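Local coordinates for protein oxidoreductase (Methanosarcina mazei, PDB 3KA7) that binds flavin-adenine dinucleotide and probably carries out a flavin-dependent redox reaction, at residues A[378-381]-A[382-385]; A[387-391]-A[392-396]; A[135-138]-A[139-142]. All coordinates share one frame; numbering follows the deposited sequence.

Interaction 1 of 3, residues A[378-381]-A[382-385]. With FAD (flavin-adenine dinucleotide), chain B.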
ATOM      1  N   ARG A 378       0.473  -8.147  -2.276  1.00  6.69           N
ATOM      2  CA  ARG A 378       0.597  -9.595  -2.523  1.00  7.90           C
ATOM      3  C   ARG A 378      -0.347 -10.433  -1.663  1.00  8.35           C
ATOM      4  O   ARG A 378      -0.719 -11.556  -2.040  1.00  9.74           O
ATOM      5  CB  ARG A 378       2.065 -10.029  -2.354  1.00  7.81           C
ATOM      6  CG  ARG A 378       2.966  -9.368  -3.382  1.00  9.96           C
ATOM      7  CD  ARG A 378       4.283 -10.127  -3.578  1.00 15.39           C
ATOM      8  NE  ARG A 378       4.936  -9.686  -4.812  1.00 21.12           N
ATOM      9  CZ  ARG A 378       5.696  -8.621  -4.851  1.00 19.23           C
ATOM     10  NH1 ARG A 378       5.852  -7.957  -3.718  1.00 26.48           N
ATOM     11  NH2 ARG A 378       6.277  -8.204  -5.977  1.00 12.74           N
ATOM     12  N   ALA A 379      -0.726  -9.895  -0.508  1.00  8.21           N
ATOM     13  CA  ALA A 379      -1.734 -10.512   0.351  1.00  9.09           C
ATOM     14  C   ALA A 379      -2.754  -9.439   0.696  1.00  9.96           C
ATOM     15  O   ALA A 379      -2.382  -8.345   1.148  1.00  9.33           O
ATOM     16  CB  ALA A 379      -1.097 -11.038   1.618  1.00  8.87           C
ATOM     17  N   ALA A 380      -4.030  -9.747   0.500  1.00 10.40           N
ATOM     18  CA  ALA A 380      -5.085  -8.770   0.723  1.00 11.11           C
ATOM     19  C   ALA A 380      -5.059  -8.310   2.158  1.00 11.68           C
ATOM     20  O   ALA A 380      -4.878  -9.113   3.073  1.00 11.50           O
ATOM     21  CB  ALA A 380      -6.430  -9.358   0.403  1.00 12.30           C
ATOM     22  N   SER A 381      -5.248  -7.014   2.363  1.00 12.55           N
ATOM     23  CA  SER A 381      -5.292  -6.513   3.724  1.00 13.63           C
ATOM     24  C   SER A 381      -6.230  -7.343   4.578  1.00 13.61           C
ATOM     25  O   SER A 381      -7.306  -7.720   4.137  1.00 13.58           O
ATOM     26  CB  SER A 381      -5.720  -5.055   3.754  1.00 14.12           C
ATOM     27  OG  SER A 381      -4.575  -4.237   3.822  1.00 17.33           O
ATOM     28  N   GLY A 382      -5.810  -7.604   5.811  1.00 13.55           N
ATOM     29  CA  GLY A 382      -6.591  -8.396   6.747  1.00 14.38           C
ATOM     30  C   GLY A 382      -6.338  -9.889   6.654  1.00 14.83           C
ATOM     31  O   GLY A 382      -6.912 -10.655   7.431  1.00 15.82           O
ATOM     32  N   THR A 383      -5.501 -10.312   5.700  1.00 14.57           N
ATOM     33  CA  THR A 383      -5.228 -11.746   5.486  1.00 14.73           C
ATOM     34  C   THR A 383      -3.742 -12.130   5.619  1.00 15.05           C
ATOM     35  O   THR A 383      -3.376 -13.307   5.517  1.00 14.95           O
ATOM     36  CB  THR A 383      -5.723 -12.230   4.099  1.00 14.96           C
ATOM     37  OG1 THR A 383      -4.833 -11.764   3.071  1.00 15.23           O
ATOM     38  CG2 THR A 383      -7.139 -11.745   3.811  1.00 15.17           C
ATOM     39  N   ASP A 384      -2.875 -11.155   5.849  1.00 14.89           N
ATOM     40  CA  ASP A 384      -1.442 -11.464   5.859  1.00 15.17           C
ATOM     41  C   ASP A 384      -1.067 -12.584   6.807  1.00 15.31           C
ATOM     42  O   ASP A 384      -1.576 -12.652   7.934  1.00 15.10           O
ATOM     43  CB  ASP A 384      -0.607 -10.228   6.173  1.00 14.98           C
ATOM     44  CG  ASP A 384      -0.762  -9.170   5.126  1.00 15.50           C
ATOM     45  OD1 ASP A 384       0.217  -8.905   4.389  1.00 15.41           O
ATOM     46  OD2 ASP A 384      -1.886  -8.635   5.026  1.00 15.45           O
ATOM     47  N   PRO A 385      -0.154 -13.451   6.356  1.00 15.39           N
ATOM     48  CA  PRO A 385       0.427 -14.474   7.189  1.00 15.94           C
ATOM     49  C   PRO A 385       1.614 -13.838   7.894  1.00 15.90           C
ATOM     50  O   PRO A 385       1.904 -12.661   7.673  1.00 16.53           O
ATOM     51  CB  PRO A 385       0.932 -15.480   6.159  1.00 15.47           C
ATOM     52  CG  PRO A 385       1.398 -14.611   5.054  1.00 16.21           C
ATOM     53  CD  PRO A 385       0.438 -13.456   5.006  1.00 15.36           C
TER
HETATM   54  PA  FAD B 500       8.020  -4.941  -3.906  1.00  9.21           P
HETATM   55  O1A FAD B 500       7.087  -6.070  -4.261  1.00 10.01           O
HETATM   56  O2A FAD B 500       7.616  -3.561  -4.367  1.00  9.81           O
HETATM   57  O5B FAD B 500       9.483  -5.268  -4.481  1.00  7.97           O
HETATM   58  C5B FAD B 500       9.862  -6.617  -4.725  1.00  5.76           C
HETATM   59  C4B FAD B 500      11.180  -6.505  -5.497  1.00  7.06           C
HETATM   60  O4B FAD B 500      11.747  -7.778  -5.736  1.00  8.95           O
HETATM   61  C3B FAD B 500      10.959  -5.840  -6.859  1.00  9.09           C
HETATM   62  O3B FAD B 500      11.811  -4.715  -7.003  1.00  9.76           O
HETATM   63  C2B FAD B 500      11.307  -6.942  -7.862  1.00  9.94           C
HETATM   64  O2B FAD B 500      11.883  -6.446  -9.056  1.00 11.67           O
HETATM   65  C1B FAD B 500      12.263  -7.819  -7.063  1.00  8.38           C
HETATM   66  N9A FAD B 500      12.305  -9.229  -7.472  1.00 11.42           N
HETATM   67  C8A FAD B 500      11.270 -10.077  -7.809  1.00 11.21           C
HETATM   68  N7A FAD B 500      11.796 -11.312  -8.052  1.00  9.24           N
HETATM   69  C5A FAD B 500      13.143 -11.236  -7.869  1.00 11.05           C
HETATM   70  C6A FAD B 500      14.165 -12.165  -8.000  1.00 11.31           C
HETATM   71  N6A FAD B 500      13.882 -13.440  -8.248  1.00 10.28           N
HETATM   72  N1A FAD B 500      15.463 -11.775  -7.741  1.00 11.04           N
HETATM   73  C2A FAD B 500      15.759 -10.479  -7.368  1.00 12.03           C
HETATM   74  N3A FAD B 500      14.743  -9.555  -7.244  1.00 11.10           N
HETATM   75  C4A FAD B 500      13.466  -9.942  -7.500  1.00 11.07           C
HETATM   76  N1  FAD B 500       1.292   2.005  -0.529  1.00 11.04           N
HETATM   77  C2  FAD B 500       1.253   3.118   0.293  1.00 13.56           C
HETATM   78  O2  FAD B 500       1.731   3.058   1.434  1.00 12.33           O
HETATM   79  N3  FAD B 500       0.651   4.280  -0.166  1.00 13.03           N
HETATM   80  C4  FAD B 500       0.092   4.336  -1.431  1.00 14.43           C
HETATM   81  O4  FAD B 500      -0.443   5.364  -1.845  1.00 16.98           O
HETATM   82  C4X FAD B 500       0.126   3.219  -2.254  1.00 12.76           C
HETATM   83  N5  FAD B 500      -0.451   3.263  -3.515  1.00 13.49           N
HETATM   84  C5X FAD B 500      -0.395   2.143  -4.328  1.00 12.24           C
HETATM   85  C6  FAD B 500      -0.954   2.176  -5.605  1.00 14.64           C
HETATM   86  C7  FAD B 500      -0.882   1.062  -6.432  1.00 13.95           C
HETATM   87  C7M FAD B 500      -1.500   1.126  -7.807  1.00 15.35           C
HETATM   88  C8  FAD B 500      -0.252  -0.085  -5.968  1.00 12.91           C
HETATM   89  C8M FAD B 500      -0.160  -1.313  -6.827  1.00 15.59           C
HETATM   90  C9  FAD B 500       0.299  -0.127  -4.690  1.00 11.82           C
HETATM   91  C9A FAD B 500       0.235   0.993  -3.867  1.00 11.14           C
HETATM   92  N10 FAD B 500       0.784   0.954  -2.593  1.00 10.60           N
HETATM   93  C10 FAD B 500       0.738   2.061  -1.790  1.00 11.21           C
HETATM   94  C1' FAD B 500       1.380  -0.298  -2.039  1.00  7.30           C
HETATM   95  C2' FAD B 500       2.906  -0.218  -2.169  1.00  8.89           C
HETATM   96  O2' FAD B 500       3.248   0.240  -3.474  1.00  9.31           O
HETATM   97  C3' FAD B 500       3.499  -1.600  -1.910  1.00  9.53           C
HETATM   98  O3' FAD B 500       2.903  -2.154  -0.743  1.00  9.56           O
HETATM   99  C4' FAD B 500       5.012  -1.640  -1.717  1.00  8.47           C
HETATM  100  O4' FAD B 500       5.698  -0.920  -2.721  1.00  8.97           O
HETATM  101  C5' FAD B 500       5.427  -3.104  -1.814  1.00  8.81           C
HETATM  102  O5' FAD B 500       6.749  -3.196  -1.343  1.00  7.02           O
HETATM  103  P   FAD B 500       7.403  -4.617  -1.071  1.00  9.21           P
HETATM  104  O1P FAD B 500       8.320  -4.508   0.123  1.00  8.46           O
HETATM  105  O2P FAD B 500       6.366  -5.718  -0.982  1.00  8.08           O
HETATM  106  O3P FAD B 500       8.355  -4.929  -2.331  1.00 10.29           O

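Interaction 2 of 3, residues A[387-391]-A[392-396]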
ATOM      1  N   ASN A 387       5.838 -13.686   8.991  1.00 14.79           N
ATOM      2  CA  ASN A 387       7.032 -13.510   8.172  1.00 14.51           C
ATOM      3  C   ASN A 387       7.945 -14.720   8.184  1.00 14.13           C
ATOM      4  O   ASN A 387       8.994 -14.695   7.551  1.00 13.24           O
ATOM      5  CB  ASN A 387       7.861 -12.321   8.664  1.00 15.08           C
ATOM      6  CG  ASN A 387       7.057 -11.085   8.802  1.00 17.05           C
ATOM      7  OD1 ASN A 387       6.779 -10.402   7.804  1.00 21.89           O
ATOM      8  ND2 ASN A 387       6.669 -10.760  10.048  1.00 17.14           N
ATOM      9  N   GLU A 388       7.565 -15.773   8.906  1.00 14.08           N
ATOM     10  CA  GLU A 388       8.431 -16.948   8.996  1.00 14.70           C
ATOM     11  C   GLU A 388       8.148 -17.972   7.908  1.00 14.75           C
ATOM     12  O   GLU A 388       7.094 -17.945   7.281  1.00 14.21           O
ATOM     13  CB  GLU A 388       8.306 -17.599  10.375  1.00 15.41           C
ATOM     14  CG  GLU A 388       8.699 -16.634  11.487  1.00 17.83           C
ATOM     15  CD  GLU A 388       8.819 -17.277  12.855  1.00 22.92           C
ATOM     16  OE1 GLU A 388       8.409 -18.441  13.030  1.00 25.69           O
ATOM     17  OE2 GLU A 388       9.330 -16.596  13.764  1.00 25.75           O
ATOM     18  N   THR A 389       9.098 -18.882   7.715  1.00 14.68           N
ATOM     19  CA  THR A 389       8.975 -19.946   6.729  1.00 14.58           C
ATOM     20  C   THR A 389       9.378 -21.239   7.420  1.00 15.23           C
ATOM     21  O   THR A 389       9.745 -21.220   8.604  1.00 15.19           O
ATOM     22  CB  THR A 389       9.889 -19.706   5.506  1.00 14.87           C
ATOM     23  OG1 THR A 389      11.268 -19.903   5.869  1.00 14.97           O
ATOM     24  CG2 THR A 389       9.712 -18.276   4.968  1.00 14.01           C
ATOM     25  N   PRO A 390       9.310 -22.363   6.700  1.00 15.39           N
ATOM     26  CA  PRO A 390       9.713 -23.646   7.276  1.00 15.94           C
ATOM     27  C   PRO A 390      11.206 -23.729   7.589  1.00 16.07           C
ATOM     28  O   PRO A 390      11.647 -24.686   8.241  1.00 16.40           O
ATOM     29  CB  PRO A 390       9.354 -24.650   6.168  1.00 16.42           C
ATOM     30  CG  PRO A 390       8.239 -23.994   5.428  1.00 15.94           C
ATOM     31  CD  PRO A 390       8.597 -22.533   5.423  1.00 15.63           C
ATOM     32  N   PHE A 391      11.979 -22.743   7.139  1.00 15.80           N
ATOM     33  CA  PHE A 391      13.428 -22.817   7.229  1.00 16.13           C
ATOM     34  C   PHE A 391      13.994 -21.757   8.163  1.00 16.28           C
ATOM     35  O   PHE A 391      13.689 -20.567   8.035  1.00 15.68           O
ATOM     36  CB  PHE A 391      14.055 -22.688   5.841  1.00 15.90           C
ATOM     37  CG  PHE A 391      13.477 -23.637   4.832  1.00 16.84           C
ATOM     38  CD1 PHE A 391      13.720 -25.002   4.924  1.00 17.52           C
ATOM     39  CD2 PHE A 391      12.670 -23.167   3.803  1.00 17.04           C
ATOM     40  CE1 PHE A 391      13.180 -25.888   3.990  1.00 17.84           C
ATOM     41  CE2 PHE A 391      12.123 -24.056   2.861  1.00 16.56           C
ATOM     42  CZ  PHE A 391      12.378 -25.408   2.960  1.00 17.60           C
ATOM     43  N   SER A 392      14.831 -22.183   9.103  1.00 16.77           N
ATOM     44  CA  SER A 392      15.486 -21.214   9.969  1.00 17.14           C
ATOM     45  C   SER A 392      16.369 -20.273   9.173  1.00 16.48           C
ATOM     46  O   SER A 392      17.008 -20.678   8.204  1.00 17.37           O
ATOM     47  CB  SER A 392      16.288 -21.916  11.074  1.00 17.97           C
ATOM     48  OG  SER A 392      15.393 -22.264  12.103  1.00 22.02           O
ATOM     49  N   GLY A 393      16.388 -19.006   9.577  1.00 15.73           N
ATOM     50  CA  GLY A 393      17.218 -18.006   8.923  1.00 14.73           C
ATOM     51  C   GLY A 393      16.644 -17.462   7.622  1.00 13.95           C
ATOM     52  O   GLY A 393      17.291 -16.669   6.948  1.00 14.28           O
ATOM     53  N   LEU A 394      15.434 -17.896   7.269  1.00 12.80           N
ATOM     54  CA  LEU A 394      14.738 -17.357   6.097  1.00 12.01           C
ATOM     55  C   LEU A 394      13.446 -16.671   6.512  1.00 11.35           C
ATOM     56  O   LEU A 394      12.552 -17.317   7.070  1.00 11.26           O
ATOM     57  CB  LEU A 394      14.431 -18.478   5.094  1.00 11.88           C
ATOM     58  CG  LEU A 394      13.570 -18.065   3.893  1.00 11.44           C
ATOM     59  CD1 LEU A 394      14.273 -17.012   3.059  1.00 10.55           C
ATOM     60  CD2 LEU A 394      13.233 -19.285   3.059  1.00 12.57           C
ATOM     61  N   TYR A 395      13.364 -15.367   6.248  1.00 10.84           N
ATOM     62  CA  TYR A 395      12.170 -14.567   6.544  1.00 10.77           C
ATOM     63  C   TYR A 395      11.627 -13.869   5.295  1.00 10.12           C
ATOM     64  O   TYR A 395      12.369 -13.590   4.357  1.00 10.61           O
ATOM     65  CB  TYR A 395      12.486 -13.511   7.603  1.00 10.85           C
ATOM     66  CG  TYR A 395      12.873 -14.102   8.953  1.00 12.58           C
ATOM     67  CD1 TYR A 395      11.908 -14.361   9.918  1.00 14.42           C
ATOM     68  CD2 TYR A 395      14.197 -14.406   9.246  1.00 15.74           C
ATOM     69  CE1 TYR A 395      12.253 -14.908  11.156  1.00 15.84           C
ATOM     70  CE2 TYR A 395      14.554 -14.959  10.476  1.00 17.10           C
ATOM     71  CZ  TYR A 395      13.572 -15.199  11.427  1.00 18.10           C
ATOM     72  OH  TYR A 395      13.908 -15.747  12.657  1.00 19.32           O
ATOM     73  N   VAL A 396      10.331 -13.588   5.305  1.00  9.94           N
ATOM     74  CA  VAL A 396       9.681 -12.876   4.201  1.00  9.28           C
ATOM     75  C   VAL A 396       9.177 -11.524   4.681  1.00  9.00           C
ATOM     76  O   VAL A 396       8.488 -11.431   5.706  1.00 10.15           O
ATOM     77  CB  VAL A 396       8.491 -13.682   3.638  1.00  9.23           C
ATOM     78  CG1 VAL A 396       7.728 -12.850   2.576  1.00  9.07           C
ATOM     79  CG2 VAL A 396       8.981 -15.003   3.086  1.00  8.88           C
TER
HETATM   80  O   HOH W   1      12.005 -16.613  14.320  1.00 47.32           O
HETATM   81  O   HOH W   2      11.514 -18.420   9.338  1.00 22.28           O

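Interaction 3 of 3, residues A[135-138]-A[139-142]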
ATOM      1  N   GLY A 135     -15.662 -10.341  13.878  1.00 14.19           N
ATOM      2  CA  GLY A 135     -16.334 -11.576  13.435  1.00 15.36           C
ATOM      3  C   GLY A 135     -17.243 -11.463  12.224  1.00 15.51           C
ATOM      4  O   GLY A 135     -18.005 -12.385  11.923  1.00 16.16           O
ATOM      5  N   SER A 136     -17.180 -10.330  11.534  1.00 14.90           N
ATOM      6  CA  SER A 136     -17.930 -10.124  10.293  1.00 14.37           C
ATOM      7  C   SER A 136     -17.165  -9.152   9.418  1.00 13.78           C
ATOM      8  O   SER A 136     -16.171  -8.585   9.853  1.00 13.05           O
ATOM      9  CB  SER A 136     -19.318  -9.550  10.575  1.00 14.89           C
ATOM     10  OG  SER A 136     -19.235  -8.227  11.079  1.00 17.32           O
ATOM     11  N   SER A 137     -17.630  -8.950   8.188  1.00 12.45           N
ATOM     12  CA  SER A 137     -17.019  -7.936   7.347  1.00 12.05           C
ATOM     13  C   SER A 137     -17.431  -6.567   7.867  1.00 11.32           C
ATOM     14  O   SER A 137     -18.409  -6.432   8.612  1.00 10.37           O
ATOM     15  CB  SER A 137     -17.465  -8.081   5.895  1.00 12.20           C
ATOM     16  OG  SER A 137     -18.828  -7.736   5.743  1.00 12.25           O
ATOM     17  N   LEU A 138     -16.688  -5.550   7.451  1.00 10.69           N
ATOM     18  CA  LEU A 138     -17.011  -4.182   7.803  1.00 10.60           C
ATOM     19  C   LEU A 138     -18.418  -3.858   7.334  1.00 10.62           C
ATOM     20  O   LEU A 138     -19.192  -3.237   8.058  1.00 10.77           O
ATOM     21  CB  LEU A 138     -16.015  -3.229   7.138  1.00  9.30           C
ATOM     22  CG  LEU A 138     -16.330  -1.739   7.324  1.00  9.59           C
ATOM     23  CD1 LEU A 138     -16.307  -1.334   8.807  1.00  8.33           C
ATOM     24  CD2 LEU A 138     -15.393  -0.874   6.531  1.00  6.54           C
ATOM     25  N   GLN A 139     -18.746  -4.253   6.106  1.00 11.10           N
ATOM     26  CA  GLN A 139     -20.057  -3.918   5.549  1.00 12.16           C
ATOM     27  C   GLN A 139     -21.159  -4.512   6.411  1.00 11.87           C
ATOM     28  O   GLN A 139     -22.156  -3.846   6.720  1.00 12.24           O
ATOM     29  CB  GLN A 139     -20.184  -4.450   4.128  1.00 12.65           C
ATOM     30  CG  GLN A 139     -21.562  -4.203   3.520  1.00 15.40           C
ATOM     31  CD  GLN A 139     -21.620  -4.563   2.047  1.00 18.71           C
ATOM     32  OE1 GLN A 139     -20.936  -3.962   1.225  1.00 19.45           O
ATOM     33  NE2 GLN A 139     -22.443  -5.547   1.709  1.00 21.75           N
ATOM     34  N   ALA A 140     -20.977  -5.771   6.799  1.00 12.29           N
ATOM     35  CA  ALA A 140     -21.976  -6.458   7.602  1.00 12.40           C
ATOM     36  C   ALA A 140     -22.145  -5.742   8.932  1.00 12.00           C
ATOM     37  O   ALA A 140     -23.270  -5.552   9.389  1.00 13.02           O
ATOM     38  CB  ALA A 140     -21.593  -7.907   7.825  1.00 12.93           C
ATOM     39  N   TRP A 141     -21.035  -5.362   9.565  1.00 11.70           N
ATOM     40  CA  TRP A 141     -21.115  -4.632  10.840  1.00 11.37           C
ATOM     41  C   TRP A 141     -21.820  -3.270  10.698  1.00 11.92           C
ATOM     42  O   TRP A 141     -22.721  -2.942  11.473  1.00 11.88           O
ATOM     43  CB  TRP A 141     -19.731  -4.476  11.503  1.00 10.86           C
ATOM     44  CG  TRP A 141     -19.823  -3.739  12.779  1.00 10.90           C
ATOM     45  CD1 TRP A 141     -20.155  -4.248  14.007  1.00 10.94           C
ATOM     46  CD2 TRP A 141     -19.616  -2.336  12.970  1.00 10.56           C
ATOM     47  NE1 TRP A 141     -20.164  -3.243  14.948  1.00 11.57           N
ATOM     48  CE2 TRP A 141     -19.843  -2.061  14.336  1.00 10.94           C
ATOM     49  CE3 TRP A 141     -19.252  -1.289  12.122  1.00 13.62           C
ATOM     50  CZ2 TRP A 141     -19.720  -0.781  14.870  1.00 10.73           C
ATOM     51  CZ3 TRP A 141     -19.136  -0.007  12.660  1.00 12.75           C
ATOM     52  CH2 TRP A 141     -19.365   0.228  14.020  1.00 12.35           C
ATOM     53  N   ILE A 142     -21.432  -2.480   9.701  1.00 11.80           N
ATOM     54  CA  ILE A 142     -22.064  -1.191   9.509  1.00 12.53           C
ATOM     55  C   ILE A 142     -23.575  -1.374   9.401  1.00 13.54           C
ATOM     56  O   ILE A 142     -24.338  -0.678  10.073  1.00 14.13           O
ATOM     57  CB  ILE A 142     -21.562  -0.491   8.232  1.00 12.01           C
ATOM     58  CG1 ILE A 142     -20.101  -0.065   8.417  1.00 10.68           C
ATOM     59  CG2 ILE A 142     -22.441   0.727   7.930  1.00 13.40           C
ATOM     60  CD1 ILE A 142     -19.432   0.422   7.125  1.00 11.18           C
TER

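Interaction 1 of 3, residues A[378-381]-A[382-385]
T383 reaches back over the type II beta turn that runs from A380 to T383, and both of its polar groups take the same acceptor, the carbonyl oxygen of A380. The hydroxyl gives the shorter bond: T383 OG1 lies 2.7 Å from A380 O, in the carbonyl plane and on a lone pair. The backbone bond that closes the turn, from T383 N to A380 O, is 3.0 Å long and bent to 140° at the hydrogen. With chi1 at 75°, OG1 sits between the backbone N and the carbonyl carbon of its own residue, the rotation that turns it back to A380. G382 has phi 88°, and a side chain there would be jammed against the carbonyl oxygen of S381.

Apolar contact is slight: the proline ring comes near the A379 methyl, P385 CD to A379 CB being 4.4 Å.

The two charged groups part ways. The D384 carboxylate folds in beside A379, its OD1 in van der Waals contact with A379 CB at 3.7 Å. D384 OD1 also forms a salt bridge with K402, whose amino group bonds A379 O; an alanine here would probably leave the K402 ammonium without its counter-charge. R378 leads off to the FAD, its guanidinium edge meeting the pyrophosphate: NH1 donates to FAD O1A, though the modelled 2.3 Å is very short and its exact length doubtful, while NH2 makes a weak bond to that oxygen. Close to R378 NH1 lies R38, a second FAD-binding arginine, and D399 holds the backbone N of R378.

The turn belongs to the loop between strand 362-370 and strand 394-396. A380 is backbone-bonded to Q277, just past helix 267-275, A379 and P385 pack on L276, and S381 touches L165 beyond helix 149-163.

Interaction 2 of 3, residues A[387-391]-A[392-396]
N387 begins the return by offering its carbonyl oxygen to strand 394-396, an outermost strand of the five-stranded parallel sheet, where Y395 is backbone-bonded to V244 and S246: V396 N to N387 O is 2.8 Å and nearly straight, 168° at the hydrogen. The same oxygen receives a CA-H contact from Y395.

The E388 chain runs along the Y395 side chain in the same direction, with E388 CG 4.0 Å from Y395 CE1 and the carboxylate and ring planes 73° apart. Their polar ends share a water, which donates to E388 OE2 and bonds Y395 OH, each at 2.7 Å. E388 OE2 also forms a salt bridge with K422.

T389 OG1 gives a hydrogen bond to L394 O at 3.1 Å, arriving from above the carbonyl plane, and accepts from F391 N at 3.2 Å, which makes an ST turn. Chi1 of 71° brings OG1 round to both partners and places CG2 anti to the carbonyl carbon, where it meets V396 CG2 at 3.8 Å. A second water accepts from T389 N and donates to L394 O.

P390 lays its CB over the centre of one face of the F391 ring. At the edge of that ring comes L394 CD2, 4.0 Å from F391 CD2. F391 O accepts the longer bond from L394 N that closes the type II turn through S392 and G393.

T389, F391, L394 and V396 supply apolar packing, which L394 and V396 continue onto T253 of helix 250-256, whereas E388 and Y395 touch directly and join their polar ends through water. The T389 hydroxyl, donor and acceptor at once, joins the loop backbone to the strand backbone and is likely to fix its own rotation by doing so.

Interaction 3 of 3, residues A[135-138]-A[139-142]
Q139 follows L138 in the first turn of helix 138-145, its CB passing 3.9 Å from S137 OG. The long chain then runs extended beyond CG, away from residues 135-138, and packs against S167 and D168 of the loop after helix 149-163.

A140 receives the cap. S137 is the N-cap residue, and its OG accepts from A140 N at 3.1 Å with 161° at the hydrogen, covering an amide that has no helical carbonyl before it. Chi1 of 70° swings OG back over the start of the helix to reach that N-H. The A140 methyl lies against the cap as well, its CB 3.5 Å from S137 OG, and touches S136 CB on the loop side.

W141 starts the regular helical bonding: its N donates to S137 O at 3.0 Å. This carbonyl also takes a hydrogen bond from S136 OG, so two donors grip it where the loop turns into the helix. The indole swings outward from the loop, with CG anti to the backbone N, and meets the end of L138 obliquely, L138 CD1 lying 4.4 Å from W141 CE3.

I142 completes the turn through the bond from its N to L138 O, 2.9 Å long and almost straight at 173°. Its side chain bends back over that carbonyl, and the terminal CD1 comes 3.8 Å from L138 CG, the two side chains crossing at a slant.

The helix start is wedged between its neighbours. L138 and I142 face helix 149-163, at C159 and at L151, I152 and A155 respectively. L138 also reaches V175 of helix 172-185, where W141 makes an edge-to-face ring contact with F176, and S136 bonds through its backbone to V172.

From the N terminus, interaction 3 comes first, closing the short turn where the loop after helix 115-127 enters helix 138-145. Well over two hundred residues later, interaction 1 closes a beta turn in the loop after strand 362-370. Interaction 2 follows almost at once and folds the end of that loop back on strand 394-396. The three stand in series, with no nesting or crossing. Centres of interactions 1 and 2 are 17 Å apart, those of 1 and 3 are 18 Å apart, and those of 2 and 3 are 33 Å apart. Interaction 1 reaches the FAD through R378, interaction 2 includes an edge strand of the Rossmann-type parallel sheet, and interaction 3 sits in a helical cluster.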